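Local coordinates for protein cytochrome c-554 (PDB 1FT5) that carries electrons in ammonia oxidation, accepting them directly from hydroxylamine oxidoreductase with a chain of covalently bound hemes, at residues A[35-38]-A[39-42]; A[23-26]-A[27-30]; A[50-54]-A[55-59]; A[160-163]-A[164-167]. One frame throughout, in Å; residues are numbered along the deposited sequence.

Interaction 1. Residues A[35-38]-A[39-42]; sequences KPNV and KKEA. With HEM (protoporphyrin IX containing Fe), chain F; PO4 (phosphate ion), chain D.
A type II beta turn from Lys35 to Val38 runs straight into the N-cap, Lys39, of helix 40-45, and across this junction the side chain of Lys40 folds back onto the carbonyl of Asn37 beside the pocket of the heme bound by His64. Asn37 takes the positive phi (69°) expected at the third position of such a turn. The Lys40 chain is bent at its last two torsions, which curls NZ over to donate a short hydrogen bond of 2.6 Å to Asn37 O, tilted 23° from the carbonyl plane. Lys40 CG meanwhile lies 3.4 Å from Asn37 O, so the aliphatic part rests on the same peptide. Lys39 behaves differently: it stays extended beyond CG and carries NZ to the heme, where NZ gives a 2.8 Å hydrogen bond to propionate oxygen O1A and another to O1D of the heme ligated by His27. One ammonium thus bridges propionates of two adjacent hemes and probably offsets their negative charge. An alanine at Lys39 is likely to leave both propionates without this shared positive mate. At the far end of the turn Lys35 NZ pairs with Glu32 and reaches a phosphate ion, probably from the crystallisation liquor, at O4 (3.1 Å). Farther along the helix, the methyl CB of Ala42 packs 3.7 Å from heme propionate oxygen O2A.

Interaction 2. Residues A[23-26]-A[27-30]; sequences KDTA and HAKA. With HEM (protoporphyrin IX containing Fe), chain H.
This is a tight local turn in the loop between helix 16-22 and helix 40-45, in which Thr25 and Ala26 hold the residues around the axial ligand His27. The backbone bonds that join 23-26 to 27-30 are all weak: Thr25 O accepts from the N atoms of both Ala28 and Lys29, and Ala26 O also receives Lys29 N, at 2.9 Å but well bent (129°). Thr25 OG1 sits between its own backbone N and carbonyl carbon (chi1 67°), turned toward the amides ahead; it takes a weak bond from Ala28 N at 3.4 Å and is itself hydrogen-bonded to Trp22 O. A water then joins the two side chains, donating to Thr25 OG1 (2.9 Å) and accepting from His27 ND1 (2.9 Å), in the plane of the imidazole at its edge. On the other side of the ring NE2 binds the heme iron at 2.0 Å, and His138 supplies the second axial nitrogen. Ala26 and Ala30 lie against a propionate arm of this heme, while Ala30 O accepts from ND1 of His64, the ligand of the adjacent heme. Since ND1 of His27 donates to the water, and weakly to Ala177 O, the polarised imidazole probably becomes a somewhat stronger donor to iron through NE2.

Interaction 3. Residues A[50-54]-A[55-59]; sequences PAKDY and TQDKD. With HEM (protoporphyrin IX containing Fe), chain F.
A chi1 of 178° at Asp53 swings the carboxylate away from its own amide, and a chi1 of 64° at Thr55 sets OG1 between N and the carbonyl carbon, which brings carboxylate and hydroxyl together at the entry to a type I beta turn from Tyr54 to Asp57. Asp53 OD1 is gripped twice: Thr55 OG1 donates at 2.7 Å to the syn lone pair, and Thr55 N donates at 2.9 Å from above the carboxylate plane. Two bonds to one oxygen should largely fix the rotation of this acid. The turn itself is closed by Asp57 N bonding to Tyr54 O at 3.2 Å. Beneath it the phenol ring of Tyr54 is sandwiched. The heme methyl CMB presses on one face, 3.4 Å from Tyr54 CG and offset toward the rim, while CG of the extended Lys52 chain covers the centre of the opposite face; Tyr54 OH is hydrogen-bonded to Asp49 N. Alongside the ring lies the Asp57 carboxylate, its plane only 18° from that of the ring and OD2 at the edge, 3.5 Å from Tyr54 CD2. The same OD2 forms a long salt bridge of 3.8 Å with Lys52 NZ, and OD1 accepts from Asp59 N in an Asx turn just ahead of Cys60, which is covalently bound to the heme. Tyr54 thus walls the heme on the side of its B-ring methyl. On the outer side a water links the Asp53 and Gln56 side chains, donating to Asp53 OD2 and, at 2.7 Å, to Gln56 OE1.

Interaction 4. Residues A[160-163]-A[164-167]; sequences VDAK and YTFK. With HEM (protoporphyrin IX containing Fe), chain F.
Ala162 O is gripped twice by Thr165, whose OG1 donates at 2.8 Å and whose N donates at 3.1 Å, both from the same face of the carbonyl plane. One step earlier Tyr164 N bonds to Asp161 O nearly straight (168°), and Asp161 OD1 accepts from Lys163 N through its anti lone pair, making an Asx turn at the start of this 3-10 segment. These bonds present the Tyr164 ring to the heme. Tyr164 OH donates a 2.6 Å hydrogen bond to propionate oxygen O2A, which lies at the ring edge in its plane. Lys163 runs alongside, pointing the same way, and sets CG over the centre of one face in a CH-pi contact, 4.0 Å from the ring centroid. Val160 CG1 meets the ring at its edge, and Asp161 CB lies 3.7 Å from Tyr164 CE1. A phenylalanine in place of Tyr164 would probably keep this packing but leave O2A without its hydroxyl donor. The turn lies between helices 131-138 and 168-171: Asp161 OD2 forms a salt bridge with Lys45 of helix 40-45, Phe166 stacks on His138 of helix 131-138, and Lys167 occupies the N-cap position of helix 168-171.

Along the chain the contacts come in the order 2, 1, 3, 4, each closing its own short turn before the next opens, so none nests in or crosses another. Interaction 2 follows helix 16-22 and interaction 1 leads into helix 40-45. The loop after that helix returns in interaction 3, where Pro50 O lies 2.7 Å from Asn37 N, a probable hydrogen bond, and Thr55 packs on Lys35. Interaction 4, much later, comes back to the same heme, Tyr164 OH lying 4.2 Å from Ala42 CB. Interactions 1, 3 and 4 thus all border one heme, while interaction 2 serves the neighbouring heme; the nearest atoms of interactions 1 and 2 are about 5 Å apart.

Interaction 1. Residues A[35-38]-A[39-42]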
# COMPACT_ATOMS: atom_id res chain seq x y z
N LYS A 35 12.88 4.64 -13.48
CA LYS A 35 14.18 5.24 -13.84
C LYS A 35 14.69 4.68 -15.12
O LYS A 35 14.42 3.59 -15.50
CB LYS A 35 15.21 4.97 -12.71
CG LYS A 35 14.89 5.75 -11.47
CD LYS A 35 15.88 5.38 -10.35
CE LYS A 35 15.50 6.03 -9.07
NZ LYS A 35 16.65 5.79 -8.10
N PRO A 36 15.50 5.51 -15.84
CA PRO A 36 16.05 5.05 -17.10
C PRO A 36 16.90 3.80 -16.97
O PRO A 36 17.68 3.67 -16.01
CB PRO A 36 16.92 6.24 -17.58
CG PRO A 36 16.80 7.31 -16.57
CD PRO A 36 15.92 6.86 -15.43
N ASN A 37 16.76 2.89 -17.92
CA ASN A 37 17.56 1.69 -17.94
C ASN A 37 17.31 0.65 -16.85
O ASN A 37 18.09 -0.28 -16.70
CB ASN A 37 19.03 2.12 -18.00
CG ASN A 37 19.32 2.99 -19.22
OD1 ASN A 37 19.19 2.53 -20.34
ND2 ASN A 37 19.67 4.24 -19.00
N VAL A 38 16.22 0.82 -16.10
CA VAL A 38 15.83 -0.18 -15.12
C VAL A 38 14.65 -1.00 -15.74
O VAL A 38 13.74 -0.42 -16.36
CB VAL A 38 15.37 0.51 -13.81
CG1 VAL A 38 14.81 -0.56 -12.83
CG2 VAL A 38 16.55 1.26 -13.21
N LYS A 39 14.68 -2.32 -15.60
CA LYS A 39 13.65 -3.20 -16.13
C LYS A 39 13.49 -2.96 -17.61
O LYS A 39 12.38 -2.84 -18.16
CB LYS A 39 12.32 -3.02 -15.37
CG LYS A 39 12.47 -3.56 -13.91
CD LYS A 39 11.15 -3.83 -13.25
CE LYS A 39 11.29 -4.48 -11.89
NZ LYS A 39 9.93 -4.83 -11.34
N LYS A 40 14.63 -2.92 -18.28
CA LYS A 40 14.61 -2.69 -19.71
C LYS A 40 13.80 -3.71 -20.50
O LYS A 40 13.04 -3.33 -21.40
CB LYS A 40 16.05 -2.62 -20.24
CG LYS A 40 16.82 -1.43 -19.68
CD LYS A 40 18.18 -1.26 -20.41
CE LYS A 40 19.26 -2.11 -19.74
NZ LYS A 40 19.58 -1.65 -18.35
N GLU A 41 13.92 -4.98 -20.17
CA GLU A 41 13.21 -6.03 -20.92
C GLU A 41 11.71 -5.89 -20.75
O GLU A 41 10.93 -5.98 -21.69
CB GLU A 41 13.67 -7.40 -20.41
CG GLU A 41 12.82 -8.57 -20.89
CD GLU A 41 13.60 -9.90 -20.88
OE1 GLU A 41 13.27 -10.76 -21.73
OE2 GLU A 41 14.53 -10.09 -20.04
N ALA A 42 11.28 -5.68 -19.52
CA ALA A 42 9.84 -5.53 -19.29
C ALA A 42 9.27 -4.30 -20.03
O ALA A 42 8.16 -4.37 -20.61
CB ALA A 42 9.50 -5.41 -17.75
CHA HEM F . 4.73 -2.42 -12.89
CHB HEM F . 6.71 1.14 -15.51
CHC HEM F . 2.44 3.54 -15.40
CHD HEM F . 0.65 0.10 -12.41
C1A HEM F . 5.68 -1.64 -13.60
C2A HEM F . 6.97 -2.10 -13.98
C3A HEM F . 7.55 -1.07 -14.71
C4A HEM F . 6.55 -0.03 -14.75
CMA HEM F . 8.92 -1.02 -15.41
CAA HEM F . 7.54 -3.45 -13.66
CBA HEM F . 7.07 -4.52 -14.64
CGA HEM F . 7.80 -5.85 -14.43
O1A HEM F . 8.73 -5.92 -13.60
O2A HEM F . 7.39 -6.83 -15.07
C1B HEM F . 5.70 2.11 -15.70
C2B HEM F . 5.80 3.24 -16.60
C3B HEM F . 4.61 3.85 -16.61
C4B HEM F . 3.75 3.16 -15.69
CMB HEM F . 7.04 3.68 -17.33
CAB HEM F . 4.17 5.09 -17.41
CBB HEM F . 4.38 4.93 -18.93
C1C HEM F . 1.59 2.83 -14.50
C2C HEM F . 0.25 3.25 -14.16
C3C HEM F . -0.25 2.30 -13.28
C4C HEM F . 0.80 1.31 -13.14
CMC HEM F . -0.46 4.51 -14.63
CAC HEM F . -1.55 2.25 -12.53
CBC HEM F . -2.84 2.69 -13.24
C1D HEM F . 1.61 -0.90 -12.31
C2D HEM F . 1.37 -2.16 -11.68
C3D HEM F . 2.52 -2.89 -11.84
C4D HEM F . 3.45 -2.05 -12.55
CMD HEM F . 0.06 -2.56 -11.00
CAD HEM F . 2.73 -4.32 -11.37
CBD HEM F . 2.46 -5.40 -12.43
CGD HEM F . 2.66 -6.79 -11.87
O1D HEM F . 3.81 -7.18 -11.68
O2D HEM F . 1.69 -7.47 -11.65
NA HEM F . 5.42 -0.33 -14.02
NB HEM F . 4.43 2.05 -15.13
NC HEM F . 1.95 1.68 -13.82
ND HEM F . 2.86 -0.81 -12.82
FE HEM F . 3.75 0.79 -13.70
P PO4 D . 14.24 7.87 -5.79
O1 PO4 D . 13.50 9.13 -6.34
O2 PO4 D . 14.03 7.79 -4.26
O3 PO4 D . 13.68 6.60 -6.47
O4 PO4 D . 15.79 7.98 -6.08

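Interaction 2. Residues A[23-26]-A[27-30]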
# COMPACT_ATOMS: atom_id res chain seq x y z
N LYS A 23 10.28 -2.97 3.00
CA LYS A 23 11.34 -2.31 2.26
C LYS A 23 11.96 -3.16 1.20
O LYS A 23 12.59 -2.60 0.28
CB LYS A 23 12.47 -1.85 3.22
CG LYS A 23 12.97 -0.44 2.90
CD LYS A 23 14.42 -0.46 2.34
CE LYS A 23 14.80 0.92 1.72
NZ LYS A 23 16.18 0.93 1.14
N ASP A 24 11.84 -4.48 1.34
CA ASP A 24 12.45 -5.38 0.37
C ASP A 24 11.47 -5.77 -0.75
O ASP A 24 11.84 -6.51 -1.67
CB ASP A 24 12.96 -6.65 1.10
CG ASP A 24 14.19 -6.37 1.97
OD1 ASP A 24 14.91 -5.36 1.73
OD2 ASP A 24 14.45 -7.15 2.91
N THR A 25 10.26 -5.24 -0.69
CA THR A 25 9.20 -5.60 -1.69
C THR A 25 9.23 -4.74 -2.95
O THR A 25 9.81 -3.67 -2.94
CB THR A 25 7.79 -5.48 -1.11
OG1 THR A 25 7.50 -4.10 -0.82
CG2 THR A 25 7.65 -6.34 0.15
N ALA A 26 8.64 -5.26 -4.04
CA ALA A 26 8.62 -4.53 -5.33
C ALA A 26 7.90 -3.19 -5.09
O ALA A 26 8.31 -2.15 -5.62
CB ALA A 26 7.86 -5.34 -6.34
N HIS A 27 6.88 -3.22 -4.26
CA HIS A 27 6.14 -1.95 -3.97
C HIS A 27 7.11 -0.88 -3.45
O HIS A 27 7.09 0.30 -3.90
CB HIS A 27 5.04 -2.16 -2.89
CG HIS A 27 3.80 -2.83 -3.41
ND1 HIS A 27 3.18 -3.90 -2.78
CD2 HIS A 27 3.07 -2.59 -4.54
CE1 HIS A 27 2.14 -4.28 -3.49
NE2 HIS A 27 2.00 -3.53 -4.57
N ALA A 28 8.00 -1.26 -2.54
CA ALA A 28 8.90 -0.22 -2.01
C ALA A 28 9.85 0.33 -3.04
O ALA A 28 10.35 1.47 -2.93
CB ALA A 28 9.77 -0.77 -0.81
N LYS A 29 10.13 -0.50 -4.07
CA LYS A 29 11.08 -0.12 -5.11
C LYS A 29 10.33 0.39 -6.34
O LYS A 29 10.95 0.56 -7.43
CB LYS A 29 11.94 -1.37 -5.50
CG LYS A 29 12.67 -1.98 -4.29
CD LYS A 29 13.19 -3.39 -4.59
CE LYS A 29 13.84 -3.96 -3.30
NZ LYS A 29 14.57 -5.24 -3.54
N ALA A 30 9.04 0.70 -6.21
CA ALA A 30 8.29 1.09 -7.42
C ALA A 30 8.80 2.26 -8.18
O ALA A 30 8.65 2.29 -9.44
CB ALA A 30 6.84 1.33 -7.09
CHA HEM H . 3.51 -5.01 -7.61
CHB HEM H . -0.12 -7.06 -5.13
CHC HEM H . -1.71 -2.58 -4.03
CHD HEM H . 1.22 -0.80 -7.50
C1A HEM H . 2.71 -5.93 -6.96
C2A HEM H . 2.95 -7.36 -6.96
C3A HEM H . 1.90 -7.92 -6.32
C4A HEM H . 1.04 -6.86 -5.87
CMA HEM H . 1.62 -9.44 -6.10
CAA HEM H . 4.07 -8.07 -7.58
CBA HEM H . 5.22 -8.20 -6.64
CGA HEM H . 6.47 -8.87 -7.21
O1A HEM H . 6.50 -9.22 -8.43
O2A HEM H . 7.41 -9.02 -6.44
C1B HEM H . -0.91 -6.00 -4.64
C2B HEM H . -2.02 -6.15 -3.75
C3B HEM H . -2.40 -4.87 -3.33
C4B HEM H . -1.52 -3.95 -4.05
CMB HEM H . -2.66 -7.52 -3.35
CAB HEM H . -3.51 -4.46 -2.40
CBB HEM H . -3.48 -5.20 -1.07
C1C HEM H . -1.05 -1.73 -4.91
C2C HEM H . -1.41 -0.36 -4.99
C3C HEM H . -0.66 0.14 -6.04
C4C HEM H . 0.20 -0.93 -6.51
CMC HEM H . -2.46 0.34 -4.13
CAC HEM H . -0.68 1.57 -6.69
CBC HEM H . -0.47 2.77 -5.71
C1D HEM H . 2.14 -1.83 -7.81
C2D HEM H . 3.27 -1.65 -8.62
C3D HEM H . 3.97 -2.79 -8.59
C4D HEM H . 3.20 -3.68 -7.77
CMD HEM H . 3.64 -0.36 -9.38
CAD HEM H . 5.32 -2.98 -9.26
CBD HEM H . 6.52 -2.30 -8.60
CGD HEM H . 7.71 -2.36 -9.45
O1D HEM H . 8.25 -3.44 -9.66
O2D HEM H . 8.10 -1.30 -9.93
NA HEM H . 1.55 -5.65 -6.29
NB HEM H . -0.57 -4.64 -4.86
NC HEM H . -0.06 -2.09 -5.82
ND HEM H . 2.08 -3.08 -7.30
FE HEM H . 0.76 -3.88 -6.05
O HOH W 1 4.66 -4.09 -0.32

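Interaction 3. Residues A[50-54]-A[55-59]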
# COMPACT_ATOMS: atom_id res chain seq x y z
N PRO A 50 13.02 1.98 -22.90
CA PRO A 50 13.89 1.53 -21.80
C PRO A 50 14.87 2.55 -21.26
O PRO A 50 15.42 2.39 -20.14
CB PRO A 50 14.64 0.33 -22.40
CG PRO A 50 14.68 0.63 -23.95
CD PRO A 50 13.30 1.30 -24.19
N ALA A 51 15.14 3.58 -22.05
CA ALA A 51 16.09 4.58 -21.64
C ALA A 51 15.49 5.86 -21.15
O ALA A 51 16.21 6.75 -20.69
CB ALA A 51 17.12 4.86 -22.83
N LYS A 52 14.16 5.97 -21.20
CA LYS A 52 13.49 7.19 -20.80
C LYS A 52 13.38 7.35 -19.27
O LYS A 52 13.16 6.37 -18.56
CB LYS A 52 12.06 7.24 -21.42
CG LYS A 52 11.19 8.41 -20.95
CD LYS A 52 10.00 8.60 -21.90
CE LYS A 52 8.95 9.57 -21.34
NZ LYS A 52 7.82 9.65 -22.34
N ASP A 53 13.45 8.60 -18.81
CA ASP A 53 13.25 8.86 -17.39
C ASP A 53 11.75 9.12 -17.20
O ASP A 53 11.24 10.17 -17.59
CB ASP A 53 14.04 10.09 -16.98
CG ASP A 53 13.84 10.47 -15.52
OD1 ASP A 53 13.13 9.76 -14.78
OD2 ASP A 53 14.39 11.51 -15.13
N TYR A 54 11.04 8.14 -16.58
CA TYR A 54 9.57 8.28 -16.34
C TYR A 54 9.31 8.72 -14.88
O TYR A 54 8.13 8.75 -14.50
CB TYR A 54 8.87 6.91 -16.53
CG TYR A 54 8.80 6.48 -18.02
CD1 TYR A 54 9.69 5.53 -18.51
CD2 TYR A 54 7.80 6.98 -18.87
CE1 TYR A 54 9.61 5.04 -19.84
CE2 TYR A 54 7.71 6.49 -20.16
CZ TYR A 54 8.59 5.54 -20.62
OH TYR A 54 8.44 5.05 -21.90
N THR A 55 10.34 9.14 -14.14
CA THR A 55 10.10 9.45 -12.73
C THR A 55 9.31 10.72 -12.46
O THR A 55 8.87 10.94 -11.34
CB THR A 55 11.44 9.56 -11.91
OG1 THR A 55 12.16 10.66 -12.45
CG2 THR A 55 12.28 8.34 -11.98
N GLN A 56 9.14 11.58 -13.48
CA GLN A 56 8.36 12.80 -13.32
C GLN A 56 7.21 12.81 -14.34
O GLN A 56 6.67 13.87 -14.66
CB GLN A 56 9.25 14.05 -13.52
CG GLN A 56 10.48 14.03 -12.55
CD GLN A 56 11.28 15.31 -12.62
OE1 GLN A 56 11.97 15.60 -13.61
NE2 GLN A 56 11.16 16.10 -11.59
N ASP A 57 6.83 11.61 -14.84
CA ASP A 57 5.80 11.51 -15.85
C ASP A 57 4.45 11.25 -15.17
O ASP A 57 4.27 10.23 -14.49
CB ASP A 57 6.19 10.39 -16.81
CG ASP A 57 5.30 10.34 -18.09
OD1 ASP A 57 4.15 10.82 -18.03
OD2 ASP A 57 5.79 9.84 -19.13
N LYS A 58 3.52 12.18 -15.33
CA LYS A 58 2.21 12.01 -14.73
C LYS A 58 1.42 10.83 -15.30
O LYS A 58 0.39 10.49 -14.73
CB LYS A 58 1.40 13.32 -14.87
CG LYS A 58 1.04 13.56 -16.34
CD LYS A 58 0.38 14.93 -16.53
CE LYS A 58 -0.25 15.03 -17.95
NZ LYS A 58 -0.65 16.44 -18.27
N ASP A 59 1.85 10.26 -16.44
CA ASP A 59 1.19 9.05 -16.97
C ASP A 59 1.74 7.80 -16.25
O ASP A 59 1.27 6.69 -16.54
CB ASP A 59 1.50 8.81 -18.47
CG ASP A 59 0.96 9.89 -19.37
OD1 ASP A 59 -0.00 10.52 -18.94
OD2 ASP A 59 1.50 10.05 -20.49
CHA HEM F . 4.73 -2.42 -12.89
CHB HEM F . 6.71 1.14 -15.51
CHC HEM F . 2.44 3.54 -15.40
CHD HEM F . 0.65 0.10 -12.41
C1A HEM F . 5.68 -1.64 -13.60
C2A HEM F . 6.97 -2.10 -13.98
C3A HEM F . 7.55 -1.07 -14.71
C4A HEM F . 6.55 -0.03 -14.75
CMA HEM F . 8.92 -1.02 -15.41
CAA HEM F . 7.54 -3.45 -13.66
CBA HEM F . 7.07 -4.52 -14.64
CGA HEM F . 7.80 -5.85 -14.43
O1A HEM F . 8.73 -5.92 -13.60
O2A HEM F . 7.39 -6.83 -15.07
C1B HEM F . 5.70 2.11 -15.70
C2B HEM F . 5.80 3.24 -16.60
C3B HEM F . 4.61 3.85 -16.61
C4B HEM F . 3.75 3.16 -15.69
CMB HEM F . 7.04 3.68 -17.33
CAB HEM F . 4.17 5.09 -17.41
CBB HEM F . 4.38 4.93 -18.93
C1C HEM F . 1.59 2.83 -14.50
C2C HEM F . 0.25 3.25 -14.16
C3C HEM F . -0.25 2.30 -13.28
C4C HEM F . 0.80 1.31 -13.14
CMC HEM F . -0.46 4.51 -14.63
CAC HEM F . -1.55 2.25 -12.53
CBC HEM F . -2.84 2.69 -13.24
C1D HEM F . 1.61 -0.90 -12.31
C2D HEM F . 1.37 -2.16 -11.68
C3D HEM F . 2.52 -2.89 -11.84
C4D HEM F . 3.45 -2.05 -12.55
CMD HEM F . 0.06 -2.56 -11.00
CAD HEM F . 2.73 -4.32 -11.37
CBD HEM F . 2.46 -5.40 -12.43
CGD HEM F . 2.66 -6.79 -11.87
O1D HEM F . 3.81 -7.18 -11.68
O2D HEM F . 1.69 -7.47 -11.65
NA HEM F . 5.42 -0.33 -14.02
NB HEM F . 4.43 2.05 -15.13
NC HEM F . 1.95 1.68 -13.82
ND HEM F . 2.86 -0.81 -12.82
FE HEM F . 3.75 0.79 -13.70
O HOH W 2 10.11 12.08 -16.14
O HOH W 3 12.33 13.81 -15.66

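Interaction 4. Residues A[160-163]-A[164-167]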
# COMPACT_ATOMS: atom_id res chain seq x y z
N VAL A 160 -0.18 -7.86 -22.51
CA VAL A 160 1.26 -7.81 -22.61
C VAL A 160 1.86 -9.15 -22.16
O VAL A 160 2.72 -9.73 -22.86
CB VAL A 160 1.84 -6.66 -21.73
CG1 VAL A 160 3.37 -6.71 -21.79
CG2 VAL A 160 1.27 -5.30 -22.28
N ASP A 161 1.39 -9.65 -21.00
CA ASP A 161 1.87 -10.89 -20.46
C ASP A 161 0.88 -11.39 -19.40
O ASP A 161 0.43 -10.63 -18.55
CB ASP A 161 3.24 -10.69 -19.82
CG ASP A 161 3.95 -11.99 -19.52
OD1 ASP A 161 3.42 -12.83 -18.80
OD2 ASP A 161 5.09 -12.19 -20.04
N ALA A 162 0.59 -12.68 -19.42
CA ALA A 162 -0.36 -13.26 -18.48
C ALA A 162 0.08 -13.13 -17.03
O ALA A 162 -0.74 -13.25 -16.13
CB ALA A 162 -0.59 -14.76 -18.85
N LYS A 163 1.36 -12.89 -16.82
CA LYS A 163 1.85 -12.70 -15.47
C LYS A 163 1.31 -11.45 -14.82
O LYS A 163 1.35 -11.34 -13.60
CB LYS A 163 3.37 -12.72 -15.40
CG LYS A 163 4.02 -11.42 -15.73
CD LYS A 163 5.38 -11.72 -16.28
CE LYS A 163 6.35 -10.69 -15.90
NZ LYS A 163 7.72 -11.14 -16.33
N TYR A 164 0.71 -10.55 -15.61
CA TYR A 164 0.12 -9.31 -15.03
C TYR A 164 -1.38 -9.50 -14.67
O TYR A 164 -2.07 -8.52 -14.33
CB TYR A 164 0.31 -8.14 -16.00
CG TYR A 164 1.74 -7.83 -16.29
CD1 TYR A 164 2.21 -7.82 -17.60
CD2 TYR A 164 2.66 -7.59 -15.28
CE1 TYR A 164 3.53 -7.58 -17.87
CE2 TYR A 164 3.98 -7.35 -15.53
CZ TYR A 164 4.45 -7.34 -16.82
OH TYR A 164 5.78 -7.15 -17.06
N THR A 165 -1.91 -10.73 -14.80
CA THR A 165 -3.28 -10.99 -14.41
C THR A 165 -3.30 -10.85 -12.86
O THR A 165 -2.42 -11.40 -12.15
CB THR A 165 -3.67 -12.42 -14.78
OG1 THR A 165 -3.42 -12.59 -16.19
CG2 THR A 165 -5.13 -12.67 -14.45
N PHE A 166 -4.34 -10.19 -12.39
CA PHE A 166 -4.45 -9.87 -10.98
C PHE A 166 -5.69 -10.40 -10.36
O PHE A 166 -6.79 -10.06 -10.78
CB PHE A 166 -4.43 -8.34 -10.77
CG PHE A 166 -4.50 -7.93 -9.30
CD1 PHE A 166 -3.33 -7.91 -8.55
CD2 PHE A 166 -5.71 -7.57 -8.73
CE1 PHE A 166 -3.36 -7.52 -7.20
CE2 PHE A 166 -5.74 -7.17 -7.34
CZ PHE A 166 -4.54 -7.15 -6.62
N LYS A 167 -5.52 -11.21 -9.32
CA LYS A 167 -6.68 -11.78 -8.65
C LYS A 167 -6.47 -11.43 -7.17
O LYS A 167 -5.57 -11.96 -6.51
CB LYS A 167 -6.67 -13.30 -8.81
CG LYS A 167 -6.61 -13.70 -10.26
CD LYS A 167 -7.99 -13.64 -10.83
CE LYS A 167 -7.97 -13.62 -12.37
NZ LYS A 167 -9.26 -14.17 -12.91
CHA HEM F . 4.73 -2.42 -12.89
CHB HEM F . 6.71 1.14 -15.51
CHC HEM F . 2.44 3.54 -15.40
CHD HEM F . 0.65 0.10 -12.41
C1A HEM F . 5.68 -1.64 -13.60
C2A HEM F . 6.97 -2.10 -13.98
C3A HEM F . 7.55 -1.07 -14.71
C4A HEM F . 6.55 -0.03 -14.75
CMA HEM F . 8.92 -1.02 -15.41
CAA HEM F . 7.54 -3.45 -13.66
CBA HEM F . 7.07 -4.52 -14.64
CGA HEM F . 7.80 -5.85 -14.43
O1A HEM F . 8.73 -5.92 -13.60
O2A HEM F . 7.39 -6.83 -15.07
C1B HEM F . 5.70 2.11 -15.70
C2B HEM F . 5.80 3.24 -16.60
C3B HEM F . 4.61 3.85 -16.61
C4B HEM F . 3.75 3.16 -15.69
CMB HEM F . 7.04 3.68 -17.33
CAB HEM F . 4.17 5.09 -17.41
CBB HEM F . 4.38 4.93 -18.93
C1C HEM F . 1.59 2.83 -14.50
C2C HEM F . 0.25 3.25 -14.16
C3C HEM F . -0.25 2.30 -13.28
C4C HEM F . 0.80 1.31 -13.14
CMC HEM F . -0.46 4.51 -14.63
CAC HEM F . -1.55 2.25 -12.53
CBC HEM F . -2.84 2.69 -13.24
C1D HEM F . 1.61 -0.90 -12.31
C2D HEM F . 1.37 -2.16 -11.68
C3D HEM F . 2.52 -2.89 -11.84
C4D HEM F . 3.45 -2.05 -12.55
CMD HEM F . 0.06 -2.56 -11.00
CAD HEM F . 2.73 -4.32 -11.37
CBD HEM F . 2.46 -5.40 -12.43
CGD HEM F . 2.66 -6.79 -11.87
O1D HEM F . 3.81 -7.18 -11.68
O2D HEM F . 1.69 -7.47 -11.65
NA HEM F . 5.42 -0.33 -14.02
NB HEM F . 4.43 2.05 -15.13
NC HEM F . 1.95 1.68 -13.82
ND HEM F . 2.86 -0.81 -12.82
FE HEM F . 3.75 0.79 -13.70